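PDB 5I0P: beta-lactamase domain protein from Burkholderia ambifaria, which binds two zinc ions in a metallo-beta-lactamase fold and is probably a metal-dependent hydrolase, its substrate not established. Local coordinates for residues V37-M42 against H50-L55; W54-E59 against T67-G72; T240-F245 against A338-N343; L256-L261 against Q290-H295. All coordinates share one frame; numbering follows the deposited sequence.

Contacts 1 and 2 come first along the chain and lie side by side in one mixed sheet, centres 9 Å apart, sharing strand 50-60, which pairs with strands 37-43 and 63-69. Contacts 3 and 4 form a second group, centres 13 Å apart; contacts 1 and 3, about 28 Å apart between centres, lie on opposite sides of the chain's centre. Contact 4, between helices 253-260 and 284-308, lies along the chain between the two segments of contact 3, which sets loop 240-245 on helix 333-347. A probable hydrogen bond between Thr-240 OG1 and Tyr-257 OH joins them. Contact 1 borders His-107 and His-277, contacts 3 and 4 His-213, so both groups flank the dinuclear zinc centre.

Contact 1. Residues V37-M42 against H50-L55; sequences VRWLRM and HINLWL
Arg-38 through Met-42 pair with Leu-55 through Ile-51 in an antiparallel beta hairpin, part of the large mixed sheet of the metallo-beta-lactamase fold. Backbone bonds come in twos at the pairs Arg-38/Leu-55, Leu-40/Leu-53 and Met-42/Ile-51.

On the face of these three pairs, Leu-40, Met-42, Ile-51, Leu-53 and Leu-55 make an apolar surface, with Arg-38 at its end, its polar tip leading away. The fork of Leu-40 spans two neighbours, CD1 lying 3.6 Å from CG of Leu-55 while CD2 rests 3.8 Å from CB of Leu-53. Flexible Met-42 brings its CG across the tip of Leu-53 at about a right angle. Helix 76-88 covers this side, with Trp-82 on both Leu-40 and Leu-53.

On the other face, Trp-39 has CG anti to its backbone N (chi1 170°), which lays the indole alongside Trp-54, CD1 of Trp-39 being 3.6 Å from CZ3 of Trp-54.

Trp-39 NE1 donates to Asn-52 OD1 at 2.9 Å, in the indole plane but from above the amide plane, and Arg-41 NH2 adds a weak bond to the same oxygen. Asn-52 ND2 is held by the carbonyls of Pro-275 and Gly-278. His-50 O accepts from ND1 of the zinc ligand His-277, a second-shell link, and His-50 NE2 from the backbone N of Gly-278. The Arg-41 guanidinium stacks flat on the His-50 ring, planes 14° apart, with NH1 3.1 Å from CG of His-50.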
loop_
_atom_site.group_PDB
_atom_site.type_symbol
_atom_site.label_atom_id
_atom_site.label_comp_id
_atom_site.label_asym_id
_atom_site.label_seq_id
_atom_site.Cartn_x
_atom_site.Cartn_y
_atom_site.Cartn_z
ATOM N N VAL A 37 -4.536 8.713 18.336
ATOM C CA VAL A 37 -4.175 7.817 17.229
ATOM C C VAL A 37 -3.884 6.443 17.801
ATOM O O VAL A 37 -2.937 6.270 18.585
ATOM C CB VAL A 37 -2.992 8.337 16.413
ATOM C CG1 VAL A 37 -2.794 7.470 15.182
ATOM C CG2 VAL A 37 -3.265 9.741 15.996
ATOM N N ARG A 38 -4.724 5.476 17.450
ATOM C CA ARG A 38 -4.602 4.116 17.962
ATOM C C ARG A 38 -4.196 3.140 16.863
ATOM O O ARG A 38 -4.649 3.237 15.712
ATOM C CB ARG A 38 -5.901 3.678 18.603
ATOM C CG ARG A 38 -6.232 4.456 19.870
ATOM C CD ARG A 38 -7.364 3.748 20.601
ATOM N NE ARG A 38 -7.874 4.452 21.771
ATOM C CZ ARG A 38 -8.993 4.086 22.395
ATOM N NH1 ARG A 38 -9.674 3.036 21.940
ATOM N NH2 ARG A 38 -9.444 4.751 23.452
ATOM N N TRP A 39 -3.301 2.234 17.230
ATOM C CA TRP A 39 -2.690 1.251 16.338
ATOM C C TRP A 39 -3.339 -0.105 16.598
ATOM O O TRP A 39 -3.385 -0.569 17.739
ATOM C CB TRP A 39 -1.177 1.228 16.587
ATOM C CG TRP A 39 -0.364 0.121 15.931
ATOM C CD1 TRP A 39 -0.703 -0.635 14.847
ATOM C CD2 TRP A 39 0.930 -0.340 16.348
ATOM N NE1 TRP A 39 0.289 -1.531 14.562
ATOM C CE2 TRP A 39 1.305 -1.380 15.465
ATOM C CE3 TRP A 39 1.803 0.021 17.391
ATOM C CZ2 TRP A 39 2.532 -2.067 15.579
ATOM C CZ3 TRP A 39 3.005 -0.645 17.509
ATOM C CH2 TRP A 39 3.356 -1.691 16.610
ATOM N N LEU A 40 -3.885 -0.707 15.558
ATOM C CA LEU A 40 -4.362 -2.077 15.595
ATOM C C LEU A 40 -3.483 -2.907 14.676
ATOM O O LEU A 40 -2.975 -2.405 13.658
ATOM C CB LEU A 40 -5.785 -2.224 15.087
ATOM C CG LEU A 40 -7.032 -1.360 15.176
ATOM C CD1 LEU A 40 -6.864 0.135 14.898
ATOM C CD2 LEU A 40 -7.896 -1.980 14.110
ATOM N N ARG A 41 -3.345 -4.193 14.987
ATOM C CA ARG A 41 -2.600 -5.081 14.098
ATOM C C ARG A 41 -3.429 -6.314 13.801
ATOM O O ARG A 41 -3.905 -6.980 14.718
ATOM C CB ARG A 41 -1.238 -5.484 14.682
ATOM C CG ARG A 41 -0.533 -6.538 13.847
ATOM C CD ARG A 41 0.849 -6.908 14.418
ATOM N NE ARG A 41 1.736 -5.858 13.988
ATOM C CZ ARG A 41 2.876 -6.006 13.336
ATOM N NH1 ARG A 41 3.365 -7.198 13.032
ATOM N NH2 ARG A 41 3.526 -4.911 12.993
ATOM N N MET A 42 -3.622 -6.602 12.521
ATOM C CA MET A 42 -4.440 -7.730 12.118
ATOM C C MET A 42 -3.591 -8.848 11.497
ATOM O O MET A 42 -2.638 -8.581 10.755
ATOM C CB MET A 42 -5.509 -7.290 11.113
ATOM C CG MET A 42 -6.626 -6.376 11.731
ATOM S SD MET A 42 -7.608 -7.272 12.996
ATOM C CE MET A 42 -8.935 -6.031 13.104
ATOM N N HIS A 50 0.729 -9.671 8.481
ATOM C CA HIS A 50 -0.020 -8.725 9.281
ATOM C C HIS A 50 -0.300 -7.476 8.461
ATOM O O HIS A 50 0.419 -7.157 7.525
ATOM C CB HIS A 50 0.756 -8.358 10.547
ATOM C CG HIS A 50 1.892 -7.433 10.287
ATOM N ND1 HIS A 50 3.142 -7.885 9.912
ATOM C CD2 HIS A 50 1.960 -6.078 10.282
ATOM C CE1 HIS A 50 3.943 -6.844 9.730
ATOM N NE2 HIS A 50 3.246 -5.737 9.930
ATOM N N ILE A 51 -1.303 -6.726 8.880
ATOM C CA ILE A 51 -1.476 -5.353 8.418
ATOM C C ILE A 51 -1.798 -4.485 9.628
ATOM O O ILE A 51 -2.551 -4.897 10.518
ATOM C CB ILE A 51 -2.561 -5.229 7.320
ATOM C CG1 ILE A 51 -2.708 -3.766 6.872
ATOM C CG2 ILE A 51 -3.899 -5.849 7.750
ATOM C CD1 ILE A 51 -3.566 -3.570 5.643
ATOM N N ASN A 52 -1.218 -3.285 9.661
ATOM C CA ASN A 52 -1.497 -2.309 10.707
ATOM C C ASN A 52 -2.645 -1.426 10.269
ATOM O O ASN A 52 -2.623 -0.898 9.153
ATOM C CB ASN A 52 -0.280 -1.438 11.010
ATOM C CG ASN A 52 0.921 -2.247 11.391
ATOM O OD1 ASN A 52 0.804 -3.163 12.194
ATOM N ND2 ASN A 52 2.094 -1.896 10.849
ATOM N N LEU A 53 -3.652 -1.287 11.135
ATOM C CA LEU A 53 -4.786 -0.403 10.873
ATOM C C LEU A 53 -4.803 0.720 11.900
ATOM O O LEU A 53 -4.215 0.614 12.977
ATOM C CB LEU A 53 -6.135 -1.162 10.877
ATOM C CG LEU A 53 -6.234 -2.473 10.077
ATOM C CD1 LEU A 53 -7.612 -3.070 10.227
ATOM C CD2 LEU A 53 -5.847 -2.333 8.565
ATOM N N TRP A 54 -5.468 1.814 11.560
ATOM C CA TRP A 54 -5.437 2.998 12.402
ATOM C C TRP A 54 -6.856 3.394 12.790
ATOM O O TRP A 54 -7.748 3.485 11.929
ATOM C CB TRP A 54 -4.680 4.137 11.687
ATOM C CG TRP A 54 -3.448 3.609 11.041
ATOM C CD1 TRP A 54 -3.273 3.360 9.702
ATOM C CD2 TRP A 54 -2.252 3.136 11.697
ATOM N NE1 TRP A 54 -2.034 2.823 9.481
ATOM C CE2 TRP A 54 -1.386 2.653 10.678
ATOM C CE3 TRP A 54 -1.821 3.095 13.034
ATOM C CZ2 TRP A 54 -0.109 2.141 10.953
ATOM C CZ3 TRP A 54 -0.552 2.594 13.315
ATOM C CH2 TRP A 54 0.292 2.116 12.275
ATOM N N LEU A 55 -7.060 3.577 14.101
ATOM C CA LEU A 55 -8.273 4.149 14.673
ATOM C C LEU A 55 -7.944 5.573 15.108
ATOM O O LEU A 55 -7.070 5.769 15.967
ATOM C CB LEU A 55 -8.755 3.355 15.875
ATOM C CG LEU A 55 -9.722 2.192 15.774
ATOM C CD1 LEU A 55 -9.912 1.586 17.181
ATOM C CD2 LEU A 55 -11.041 2.607 15.182
#

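Contact 2. Residues W54-E59 against T67-G72; sequences WLLRDE and TIVDCG
The beta hairpin of strands 50-60 and 63-69 sets Leu-56 opposite Thr-67 and Trp-54 opposite Val-69, both as antiparallel hydrogen-bonded pairs. Leu-56 N donates to Thr-67 O at 2.9 Å, and Val-69 N to Trp-54 O at 2.8 Å. The Thr-67 hydroxyl donates to Asp-58 OD2 at 2.8 Å, using the carboxylate's anti lone pair. Asp-58 reaches across because its CG stands anti to the backbone N (chi1 -159°). Arg-97 completes this polar cluster, with a salt bridge to Asp-58 OD2 and a bond from NE to Thr-67 OG1, while Asp-58 OD1 accepts from the backbone N of Glu-59 and of Gly-201.

In the metallo-beta-lactamase fold this hairpin leads toward the zinc site: OD2 of Asp-70, just beyond the strand, accepts from ND1 of the zinc ligand His-107. Beta-branched Val-69 suits the strand and divides its methyls, CG1 at the indole edge, 3.9 Å from Trp-54 CD1, and CG2 at 4.1 Å from Leu-56 CD1. Leu-55 CD2 and Ile-68 CG1 meet at 3.9 Å on the reverse face.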
loop_
_atom_site.group_PDB
_atom_site.type_symbol
_atom_site.label_atom_id
_atom_site.label_comp_id
_atom_site.label_asym_id
_atom_site.label_seq_id
_atom_site.Cartn_x
_atom_site.Cartn_y
_atom_site.Cartn_z
ATOM N N TRP A 54 -5.468 1.814 11.560
ATOM C CA TRP A 54 -5.437 2.998 12.402
ATOM C C TRP A 54 -6.856 3.394 12.790
ATOM O O TRP A 54 -7.748 3.485 11.929
ATOM C CB TRP A 54 -4.680 4.137 11.687
ATOM C CG TRP A 54 -3.448 3.609 11.041
ATOM C CD1 TRP A 54 -3.273 3.360 9.702
ATOM C CD2 TRP A 54 -2.252 3.136 11.697
ATOM N NE1 TRP A 54 -2.034 2.823 9.481
ATOM C CE2 TRP A 54 -1.386 2.653 10.678
ATOM C CE3 TRP A 54 -1.821 3.095 13.034
ATOM C CZ2 TRP A 54 -0.109 2.141 10.953
ATOM C CZ3 TRP A 54 -0.552 2.594 13.315
ATOM C CH2 TRP A 54 0.292 2.116 12.275
ATOM N N LEU A 55 -7.060 3.577 14.101
ATOM C CA LEU A 55 -8.273 4.149 14.673
ATOM C C LEU A 55 -7.944 5.573 15.108
ATOM O O LEU A 55 -7.070 5.769 15.967
ATOM C CB LEU A 55 -8.755 3.355 15.875
ATOM C CG LEU A 55 -9.722 2.192 15.774
ATOM C CD1 LEU A 55 -9.912 1.586 17.181
ATOM C CD2 LEU A 55 -11.041 2.607 15.182
ATOM N N LEU A 56 -8.611 6.562 14.502
ATOM C CA LEU A 56 -8.362 7.961 14.806
ATOM C C LEU A 56 -9.556 8.558 15.536
ATOM O O LEU A 56 -10.671 8.556 15.012
ATOM C CB LEU A 56 -8.071 8.732 13.536
ATOM C CG LEU A 56 -6.995 8.178 12.610
ATOM C CD1 LEU A 56 -6.794 9.163 11.467
ATOM C CD2 LEU A 56 -5.716 7.971 13.361
ATOM N N ARG A 57 -9.325 9.055 16.749
ATOM C CA ARG A 57 -10.362 9.763 17.481
ATOM C C ARG A 57 -10.827 10.991 16.699
ATOM O O ARG A 57 -10.016 11.798 16.231
ATOM C CB ARG A 57 -9.827 10.164 18.846
ATOM C CG ARG A 57 -10.876 10.765 19.712
ATOM C CD ARG A 57 -11.998 9.794 19.916
ATOM N NE ARG A 57 -12.854 10.240 21.010
ATOM C CZ ARG A 57 -13.759 11.209 20.907
ATOM N NH1 ARG A 57 -13.929 11.823 19.740
ATOM N NH2 ARG A 57 -14.498 11.564 21.961
ATOM N N ASP A 58 -12.138 11.158 16.587
ATOM C CA ASP A 58 -12.664 12.120 15.637
ATOM C C ASP A 58 -14.013 12.662 16.121
ATOM O O ASP A 58 -14.581 12.197 17.110
ATOM C CB ASP A 58 -12.768 11.485 14.242
ATOM C CG ASP A 58 -12.810 12.524 13.134
ATOM O OD1 ASP A 58 -12.726 13.730 13.454
ATOM O OD2 ASP A 58 -12.938 12.135 11.954
ATOM N N GLU A 59 -14.492 13.697 15.437
ATOM C CA GLU A 59 -15.812 14.261 15.698
ATOM C C GLU A 59 -16.306 14.909 14.408
ATOM O O GLU A 59 -15.620 15.773 13.857
ATOM C CB GLU A 59 -15.766 15.272 16.866
ATOM C CG GLU A 59 -17.081 15.994 17.090
ATOM C CD GLU A 59 -16.998 17.018 18.175
ATOM O OE1 GLU A 59 -18.006 17.712 18.387
ATOM O OE2 GLU A 59 -15.917 17.182 18.776
ATOM N N THR A 67 -12.497 7.615 13.016
ATOM C CA THR A 67 -12.270 7.384 11.603
ATOM C C THR A 67 -11.343 6.189 11.493
ATOM O O THR A 67 -10.307 6.141 12.166
ATOM C CB THR A 67 -11.659 8.590 10.913
ATOM O OG1 THR A 67 -12.663 9.598 10.801
ATOM C CG2 THR A 67 -11.203 8.185 9.496
ATOM N N ILE A 68 -11.767 5.193 10.730
ATOM C CA ILE A 68 -10.950 4.018 10.481
ATOM C C ILE A 68 -10.070 4.285 9.279
ATOM O O ILE A 68 -10.539 4.810 8.263
ATOM C CB ILE A 68 -11.829 2.778 10.252
ATOM C CG1 ILE A 68 -12.530 2.375 11.553
ATOM C CG2 ILE A 68 -10.984 1.650 9.730
ATOM C CD1 ILE A 68 -13.489 1.221 11.366
ATOM N N VAL A 69 -8.799 3.920 9.376
ATOM C CA VAL A 69 -7.939 3.894 8.199
ATOM C C VAL A 69 -7.545 2.454 7.915
ATOM O O VAL A 69 -6.705 1.875 8.622
ATOM C CB VAL A 69 -6.708 4.790 8.365
ATOM C CG1 VAL A 69 -5.817 4.732 7.096
ATOM C CG2 VAL A 69 -7.161 6.231 8.689
ATOM N N ASP A 70 -8.119 1.904 6.836
ATOM C CA ASP A 70 -7.841 0.566 6.303
ATOM C C ASP A 70 -8.519 -0.526 7.128
ATOM O O ASP A 70 -8.801 -0.346 8.310
ATOM C CB ASP A 70 -6.320 0.346 6.172
ATOM C CG ASP A 70 -5.706 1.152 5.014
ATOM O OD1 ASP A 70 -6.476 1.702 4.211
ATOM O OD2 ASP A 70 -4.459 1.222 4.888
ATOM N N CYS A 71 -8.751 -1.679 6.512
ATOM C CA CYS A 71 -9.853 -2.549 6.895
ATOM C C CYS A 71 -9.489 -3.989 7.235
ATOM O O CYS A 71 -10.232 -4.637 7.981
ATOM C CB CYS A 71 -10.877 -2.565 5.743
ATOM S SG CYS A 71 -11.346 -0.930 5.205
ATOM N N GLY A 72 -8.388 -4.507 6.675
ATOM C CA GLY A 72 -8.116 -5.923 6.697
ATOM C C GLY A 72 -8.758 -6.602 5.503
ATOM O O GLY A 72 -9.585 -6.026 4.795
#

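Contact 3. Residues T240-F245 against A338-N343; sequences TNVSVF and ALAHLN
With CG1 anti to its backbone N (chi1 175°), Val-244 sets its two methyls against different residues of helix 333-347. CG1 meets CD1 of Leu-339 at 3.6 Å, the two side chains crossing at about a right angle, and CG2 comes down on the helix backbone, 3.7 Å from CA of Ala-340. Val-242 adopts nearly the same torsion (chi1 169°) and places its CG1 3.7 Å from CB of Ala-340.

The extended loop 240-245 alternates its side chains, so that both valines point toward the helix and Ser-243, lying between them, points away. Alanine suits the helix here: its single methyl lets the loop backbone approach to 5.3 Å between the CA atoms of Ser-243 and Ala-340. One turn beyond Leu-339, Asn-343 lays its ND2 3.8 Å from CG2 of Val-244; that amide is bonded to the carbonyls of Ala-251 and Pro-249, so its polar end is met by another part of the chain.

The contact thus joins the loop that follows strand 227-231 to the helical C-terminal part of the protein. The same loop borders the metal centre, since Asn-241 O accepts from ND1 of the zinc ligand His-213. No hydrogen bond passes between loop 240-245 and helix residues 338-343, which implies that their fit rests on shape and on the burial of aliphatic groups.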
loop_
_atom_site.group_PDB
_atom_site.type_symbol
_atom_site.label_atom_id
_atom_site.label_comp_id
_atom_site.label_asym_id
_atom_site.label_seq_id
_atom_site.Cartn_x
_atom_site.Cartn_y
_atom_site.Cartn_z
ATOM N N THR A 240 8.438 -2.087 -1.132
ATOM C CA THR A 240 7.087 -1.926 -1.658
ATOM C C THR A 240 6.968 -2.643 -2.999
ATOM O O THR A 240 7.837 -2.492 -3.861
ATOM C CB THR A 240 6.758 -0.439 -1.832
ATOM O OG1 THR A 240 6.799 0.215 -0.559
ATOM C CG2 THR A 240 5.416 -0.258 -2.482
ATOM N N ASN A 241 5.916 -3.441 -3.168
ATOM C CA ASN A 241 5.741 -4.122 -4.441
ATOM C C ASN A 241 5.507 -3.132 -5.578
ATOM O O ASN A 241 4.698 -2.205 -5.460
ATOM C CB ASN A 241 4.588 -5.107 -4.417
ATOM C CG ASN A 241 4.400 -5.740 -5.782
ATOM O OD1 ASN A 241 5.197 -6.599 -6.175
ATOM N ND2 ASN A 241 3.406 -5.277 -6.540
ATOM N N VAL A 242 6.210 -3.362 -6.682
ATOM C CA VAL A 242 6.142 -2.586 -7.921
ATOM C C VAL A 242 6.061 -3.578 -9.072
ATOM O O VAL A 242 6.904 -4.473 -9.169
ATOM C CB VAL A 242 7.359 -1.654 -8.076
ATOM C CG1 VAL A 242 7.399 -1.088 -9.420
ATOM C CG2 VAL A 242 7.273 -0.508 -7.058
ATOM N N SER A 243 4.996 -3.513 -9.868
ATOM C CA SER A 243 4.853 -4.513 -10.919
ATOM C C SER A 243 4.220 -3.944 -12.178
ATOM O O SER A 243 3.482 -2.959 -12.152
ATOM C CB SER A 243 4.056 -5.731 -10.462
ATOM O OG SER A 243 4.877 -6.546 -9.661
ATOM N N VAL A 244 4.537 -4.607 -13.288
ATOM C CA VAL A 244 3.908 -4.393 -14.576
ATOM C C VAL A 244 2.951 -5.556 -14.813
ATOM O O VAL A 244 3.265 -6.707 -14.480
ATOM C CB VAL A 244 4.952 -4.280 -15.702
ATOM C CG1 VAL A 244 4.249 -4.176 -17.033
ATOM C CG2 VAL A 244 5.850 -3.065 -15.477
ATOM N N PHE A 245 1.751 -5.241 -15.287
ATOM C CA PHE A 245 0.708 -6.215 -15.550
ATOM C C PHE A 245 0.265 -6.124 -16.996
ATOM O O PHE A 245 0.610 -5.185 -17.728
ATOM C CB PHE A 245 -0.493 -5.989 -14.623
ATOM C CG PHE A 245 -0.137 -5.923 -13.167
ATOM C CD1 PHE A 245 0.035 -7.077 -12.426
ATOM C CD2 PHE A 245 0.064 -4.697 -12.543
ATOM C CE1 PHE A 245 0.363 -7.009 -11.081
ATOM C CE2 PHE A 245 0.399 -4.615 -11.184
ATOM C CZ PHE A 245 0.555 -5.773 -10.463
ATOM N N ALA A 338 10.225 -8.135 -12.278
ATOM C CA ALA A 338 11.305 -8.069 -13.262
ATOM C C ALA A 338 10.927 -7.139 -14.418
ATOM O O ALA A 338 11.739 -6.315 -14.850
ATOM C CB ALA A 338 11.660 -9.475 -13.749
ATOM N N LEU A 339 9.680 -7.220 -14.896
ATOM C CA LEU A 339 9.216 -6.307 -15.941
ATOM C C LEU A 339 9.297 -4.837 -15.522
ATOM O O LEU A 339 9.590 -3.964 -16.351
ATOM C CB LEU A 339 7.782 -6.642 -16.327
ATOM C CG LEU A 339 7.606 -7.077 -17.763
ATOM C CD1 LEU A 339 6.133 -7.014 -18.082
ATOM C CD2 LEU A 339 8.425 -6.178 -18.701
ATOM N N ALA A 340 9.036 -4.538 -14.250
ATOM C CA ALA A 340 9.151 -3.164 -13.779
ATOM C C ALA A 340 10.586 -2.642 -13.889
ATOM O O ALA A 340 10.803 -1.475 -14.222
ATOM C CB ALA A 340 8.628 -3.066 -12.350
ATOM N N HIS A 341 11.582 -3.471 -13.581
ATOM C CA HIS A 341 12.969 -3.016 -13.709
ATOM C C HIS A 341 13.383 -2.919 -15.169
ATOM O O HIS A 341 14.085 -1.978 -15.568
ATOM C CB HIS A 341 13.908 -3.954 -12.939
ATOM C CG HIS A 341 13.675 -3.924 -11.468
ATOM N ND1 HIS A 341 12.587 -4.544 -10.886
ATOM C CD2 HIS A 341 14.285 -3.227 -10.479
ATOM C CE1 HIS A 341 12.572 -4.277 -9.587
ATOM N NE2 HIS A 341 13.585 -3.470 -9.315
ATOM N N LEU A 342 12.974 -3.892 -15.981
ATOM C CA LEU A 342 13.277 -3.821 -17.401
ATOM C C LEU A 342 12.631 -2.604 -18.049
ATOM O O LEU A 342 13.269 -1.925 -18.859
ATOM C CB LEU A 342 12.837 -5.098 -18.097
ATOM C CG LEU A 342 13.706 -6.312 -17.795
ATOM C CD1 LEU A 342 12.962 -7.602 -18.182
ATOM C CD2 LEU A 342 15.010 -6.196 -18.546
ATOM N N ASN A 343 11.360 -2.307 -17.706
ATOM C CA ASN A 343 10.662 -1.178 -18.338
ATOM C C ASN A 343 11.274 0.158 -17.943
ATOM O O ASN A 343 11.282 1.102 -18.736
ATOM C CB ASN A 343 9.180 -1.185 -17.991
ATOM C CG ASN A 343 8.402 -2.030 -18.924
ATOM O OD1 ASN A 343 9.007 -2.782 -19.712
ATOM N ND2 ASN A 343 7.067 -1.953 -18.850
#

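Contact 4. Residues L256-L261 against Q290-H295; sequences LYLESL and QLRAHH
Arg-292 grips the carbonyl of Leu-258 with both terminal nitrogens: NH2 donates to Leu-258 O at 3.0 Å and NH1 to the same oxygen at 3.1 Å. The side chain, extended from CG to NE, has the length to span the gap, and an arginine can fork in this way while its NE-H remains available for a further partner. Here NE forms a salt bridge with Glu-265. CB of Leu-261 lies over one face of the guanidinium, 3.7 Å from NH1 of Arg-292.

The contact joins helix 253-260 of the metallo-beta-lactamase fold to the long helix 284-308, running nearly antiparallel at 156°. The axes of the short segments stay 11.2 Å apart, so long side chains must cross between them. Tyr-257 lies along one side of the interface. Its OH, packed 3.8 Å from CD1 of Leu-291, donates to the carbonyl of Met-233, next to the zinc ligand Asp-232, and is also bonded to Thr-240 OG1. His-295 CE1 approaches CE2 of Tyr-257 at 4.0 Å, while its ND1 makes a weak intrahelical bond to Leu-291 O. Ser-260 stays on its own helix: OG donates to Leu-256 O at 2.9 Å, reaching it from the face opposite to Ser-260 N, and accepts from the backbone N of Tyr-211.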
loop_
_atom_site.group_PDB
_atom_site.type_symbol
_atom_site.label_atom_id
_atom_site.label_comp_id
_atom_site.label_asym_id
_atom_site.label_seq_id
_atom_site.Cartn_x
_atom_site.Cartn_y
_atom_site.Cartn_z
ATOM N N LEU A 256 7.765 5.713 -11.393
ATOM C CA LEU A 256 6.716 6.413 -10.657
ATOM C C LEU A 256 6.938 6.289 -9.154
ATOM O O LEU A 256 6.788 7.265 -8.407
ATOM C CB LEU A 256 5.337 5.849 -11.044
ATOM C CG LEU A 256 4.928 6.180 -12.484
ATOM C CD1 LEU A 256 3.648 5.458 -12.964
ATOM C CD2 LEU A 256 4.769 7.664 -12.556
ATOM N N TYR A 257 7.297 5.086 -8.698
ATOM C CA TYR A 257 7.470 4.863 -7.275
ATOM C C TYR A 257 8.664 5.635 -6.748
ATOM O O TYR A 257 8.583 6.283 -5.698
ATOM C CB TYR A 257 7.608 3.383 -6.995
ATOM C CG TYR A 257 7.924 3.113 -5.552
ATOM C CD1 TYR A 257 6.950 3.270 -4.557
ATOM C CD2 TYR A 257 9.220 2.715 -5.167
ATOM C CE1 TYR A 257 7.261 3.017 -3.218
ATOM C CE2 TYR A 257 9.526 2.466 -3.845
ATOM C CZ TYR A 257 8.549 2.620 -2.871
ATOM O OH TYR A 257 8.879 2.376 -1.550
ATOM N N LEU A 258 9.793 5.554 -7.455
ATOM C CA LEU A 258 10.983 6.275 -7.038
ATOM C C LEU A 258 10.732 7.776 -7.052
ATOM O O LEU A 258 11.316 8.517 -6.257
ATOM C CB LEU A 258 12.170 5.892 -7.937
ATOM C CG LEU A 258 12.603 4.412 -7.828
ATOM C CD1 LEU A 258 13.721 4.070 -8.801
ATOM C CD2 LEU A 258 12.960 3.998 -6.409
ATOM N N GLU A 259 9.902 8.253 -7.965
ATOM C CA GLU A 259 9.575 9.670 -7.947
ATOM C C GLU A 259 8.641 9.995 -6.783
ATOM O O GLU A 259 8.846 10.982 -6.082
ATOM C CB GLU A 259 8.972 10.072 -9.275
ATOM C CG GLU A 259 8.573 11.524 -9.408
ATOM C CD GLU A 259 7.796 11.758 -10.701
ATOM O OE1 GLU A 259 7.927 12.860 -11.281
ATOM O OE2 GLU A 259 7.077 10.827 -11.160
ATOM N N SER A 260 7.645 9.146 -6.527
ATOM C CA SER A 260 6.761 9.384 -5.392
ATOM C C SER A 260 7.524 9.440 -4.056
ATOM O O SER A 260 7.134 10.173 -3.142
ATOM C CB SER A 260 5.711 8.283 -5.343
ATOM O OG SER A 260 4.902 8.310 -6.483
ATOM N N LEU A 261 8.634 8.717 -3.932
ATOM C CA LEU A 261 9.334 8.702 -2.655
ATOM C C LEU A 261 9.856 10.071 -2.272
ATOM O O LEU A 261 10.012 10.350 -1.077
ATOM C CB LEU A 261 10.468 7.687 -2.689
ATOM C CG LEU A 261 10.048 6.228 -2.584
ATOM C CD1 LEU A 261 11.304 5.379 -2.464
ATOM C CD2 LEU A 261 9.160 6.001 -1.379
ATOM N N GLN A 290 17.652 3.706 1.920
ATOM C CA GLN A 290 17.833 2.266 1.767
ATOM C C GLN A 290 17.027 1.726 0.587
ATOM O O GLN A 290 17.498 0.867 -0.168
ATOM C CB GLN A 290 17.406 1.571 3.055
ATOM C CG GLN A 290 18.232 1.976 4.218
ATOM C CD GLN A 290 17.726 1.424 5.541
ATOM O OE1 GLN A 290 16.727 0.704 5.596
ATOM N NE2 GLN A 290 18.405 1.794 6.622
ATOM N N LEU A 291 15.784 2.166 0.451
ATOM C CA LEU A 291 14.979 1.689 -0.653
ATOM C C LEU A 291 15.575 2.136 -1.985
ATOM O O LEU A 291 15.685 1.338 -2.924
ATOM C CB LEU A 291 13.553 2.204 -0.478
ATOM C CG LEU A 291 12.853 1.699 0.787
ATOM C CD1 LEU A 291 11.633 2.555 1.022
ATOM C CD2 LEU A 291 12.451 0.271 0.648
ATOM N N ARG A 292 16.043 3.386 -2.063
ATOM C CA ARG A 292 16.648 3.834 -3.313
ATOM C C ARG A 292 17.904 3.030 -3.636
ATOM O O ARG A 292 18.093 2.620 -4.786
ATOM C CB ARG A 292 16.968 5.337 -3.285
ATOM C CG ARG A 292 15.807 6.275 -3.137
ATOM C CD ARG A 292 16.229 7.739 -3.403
ATOM N NE ARG A 292 15.107 8.683 -3.326
ATOM C CZ ARG A 292 14.157 8.817 -4.247
ATOM N NH1 ARG A 292 13.199 9.707 -4.073
ATOM N NH2 ARG A 292 14.158 8.073 -5.332
ATOM N N ALA A 293 18.760 2.777 -2.631
ATOM C CA ALA A 293 19.954 1.956 -2.857
ATOM C C ALA A 293 19.586 0.543 -3.269
ATOM O O ALA A 293 20.159 -0.004 -4.217
ATOM C CB ALA A 293 20.807 1.904 -1.607
ATOM N N HIS A 294 18.590 -0.041 -2.609
ATOM C CA HIS A 294 18.169 -1.396 -2.944
ATOM C C HIS A 294 17.718 -1.488 -4.398
ATOM O O HIS A 294 18.191 -2.345 -5.157
ATOM C CB HIS A 294 17.071 -1.804 -1.990
ATOM C CG HIS A 294 16.204 -2.904 -2.488
ATOM N ND1 HIS A 294 14.998 -2.666 -3.118
ATOM C CD2 HIS A 294 16.336 -4.249 -2.411
ATOM C CE1 HIS A 294 14.436 -3.824 -3.427
ATOM N NE2 HIS A 294 15.224 -4.797 -3.004
ATOM N N HIS A 295 16.828 -0.588 -4.815
ATOM C CA HIS A 295 16.354 -0.631 -6.194
ATOM C C HIS A 295 17.479 -0.330 -7.178
ATOM O O HIS A 295 17.462 -0.839 -8.305
ATOM C CB HIS A 295 15.158 0.311 -6.399
ATOM C CG HIS A 295 13.883 -0.246 -5.861
ATOM N ND1 HIS A 295 13.218 0.295 -4.781
ATOM C CD2 HIS A 295 13.182 -1.345 -6.219
ATOM C CE1 HIS A 295 12.157 -0.441 -4.500
ATOM N NE2 HIS A 295 12.103 -1.435 -5.369
#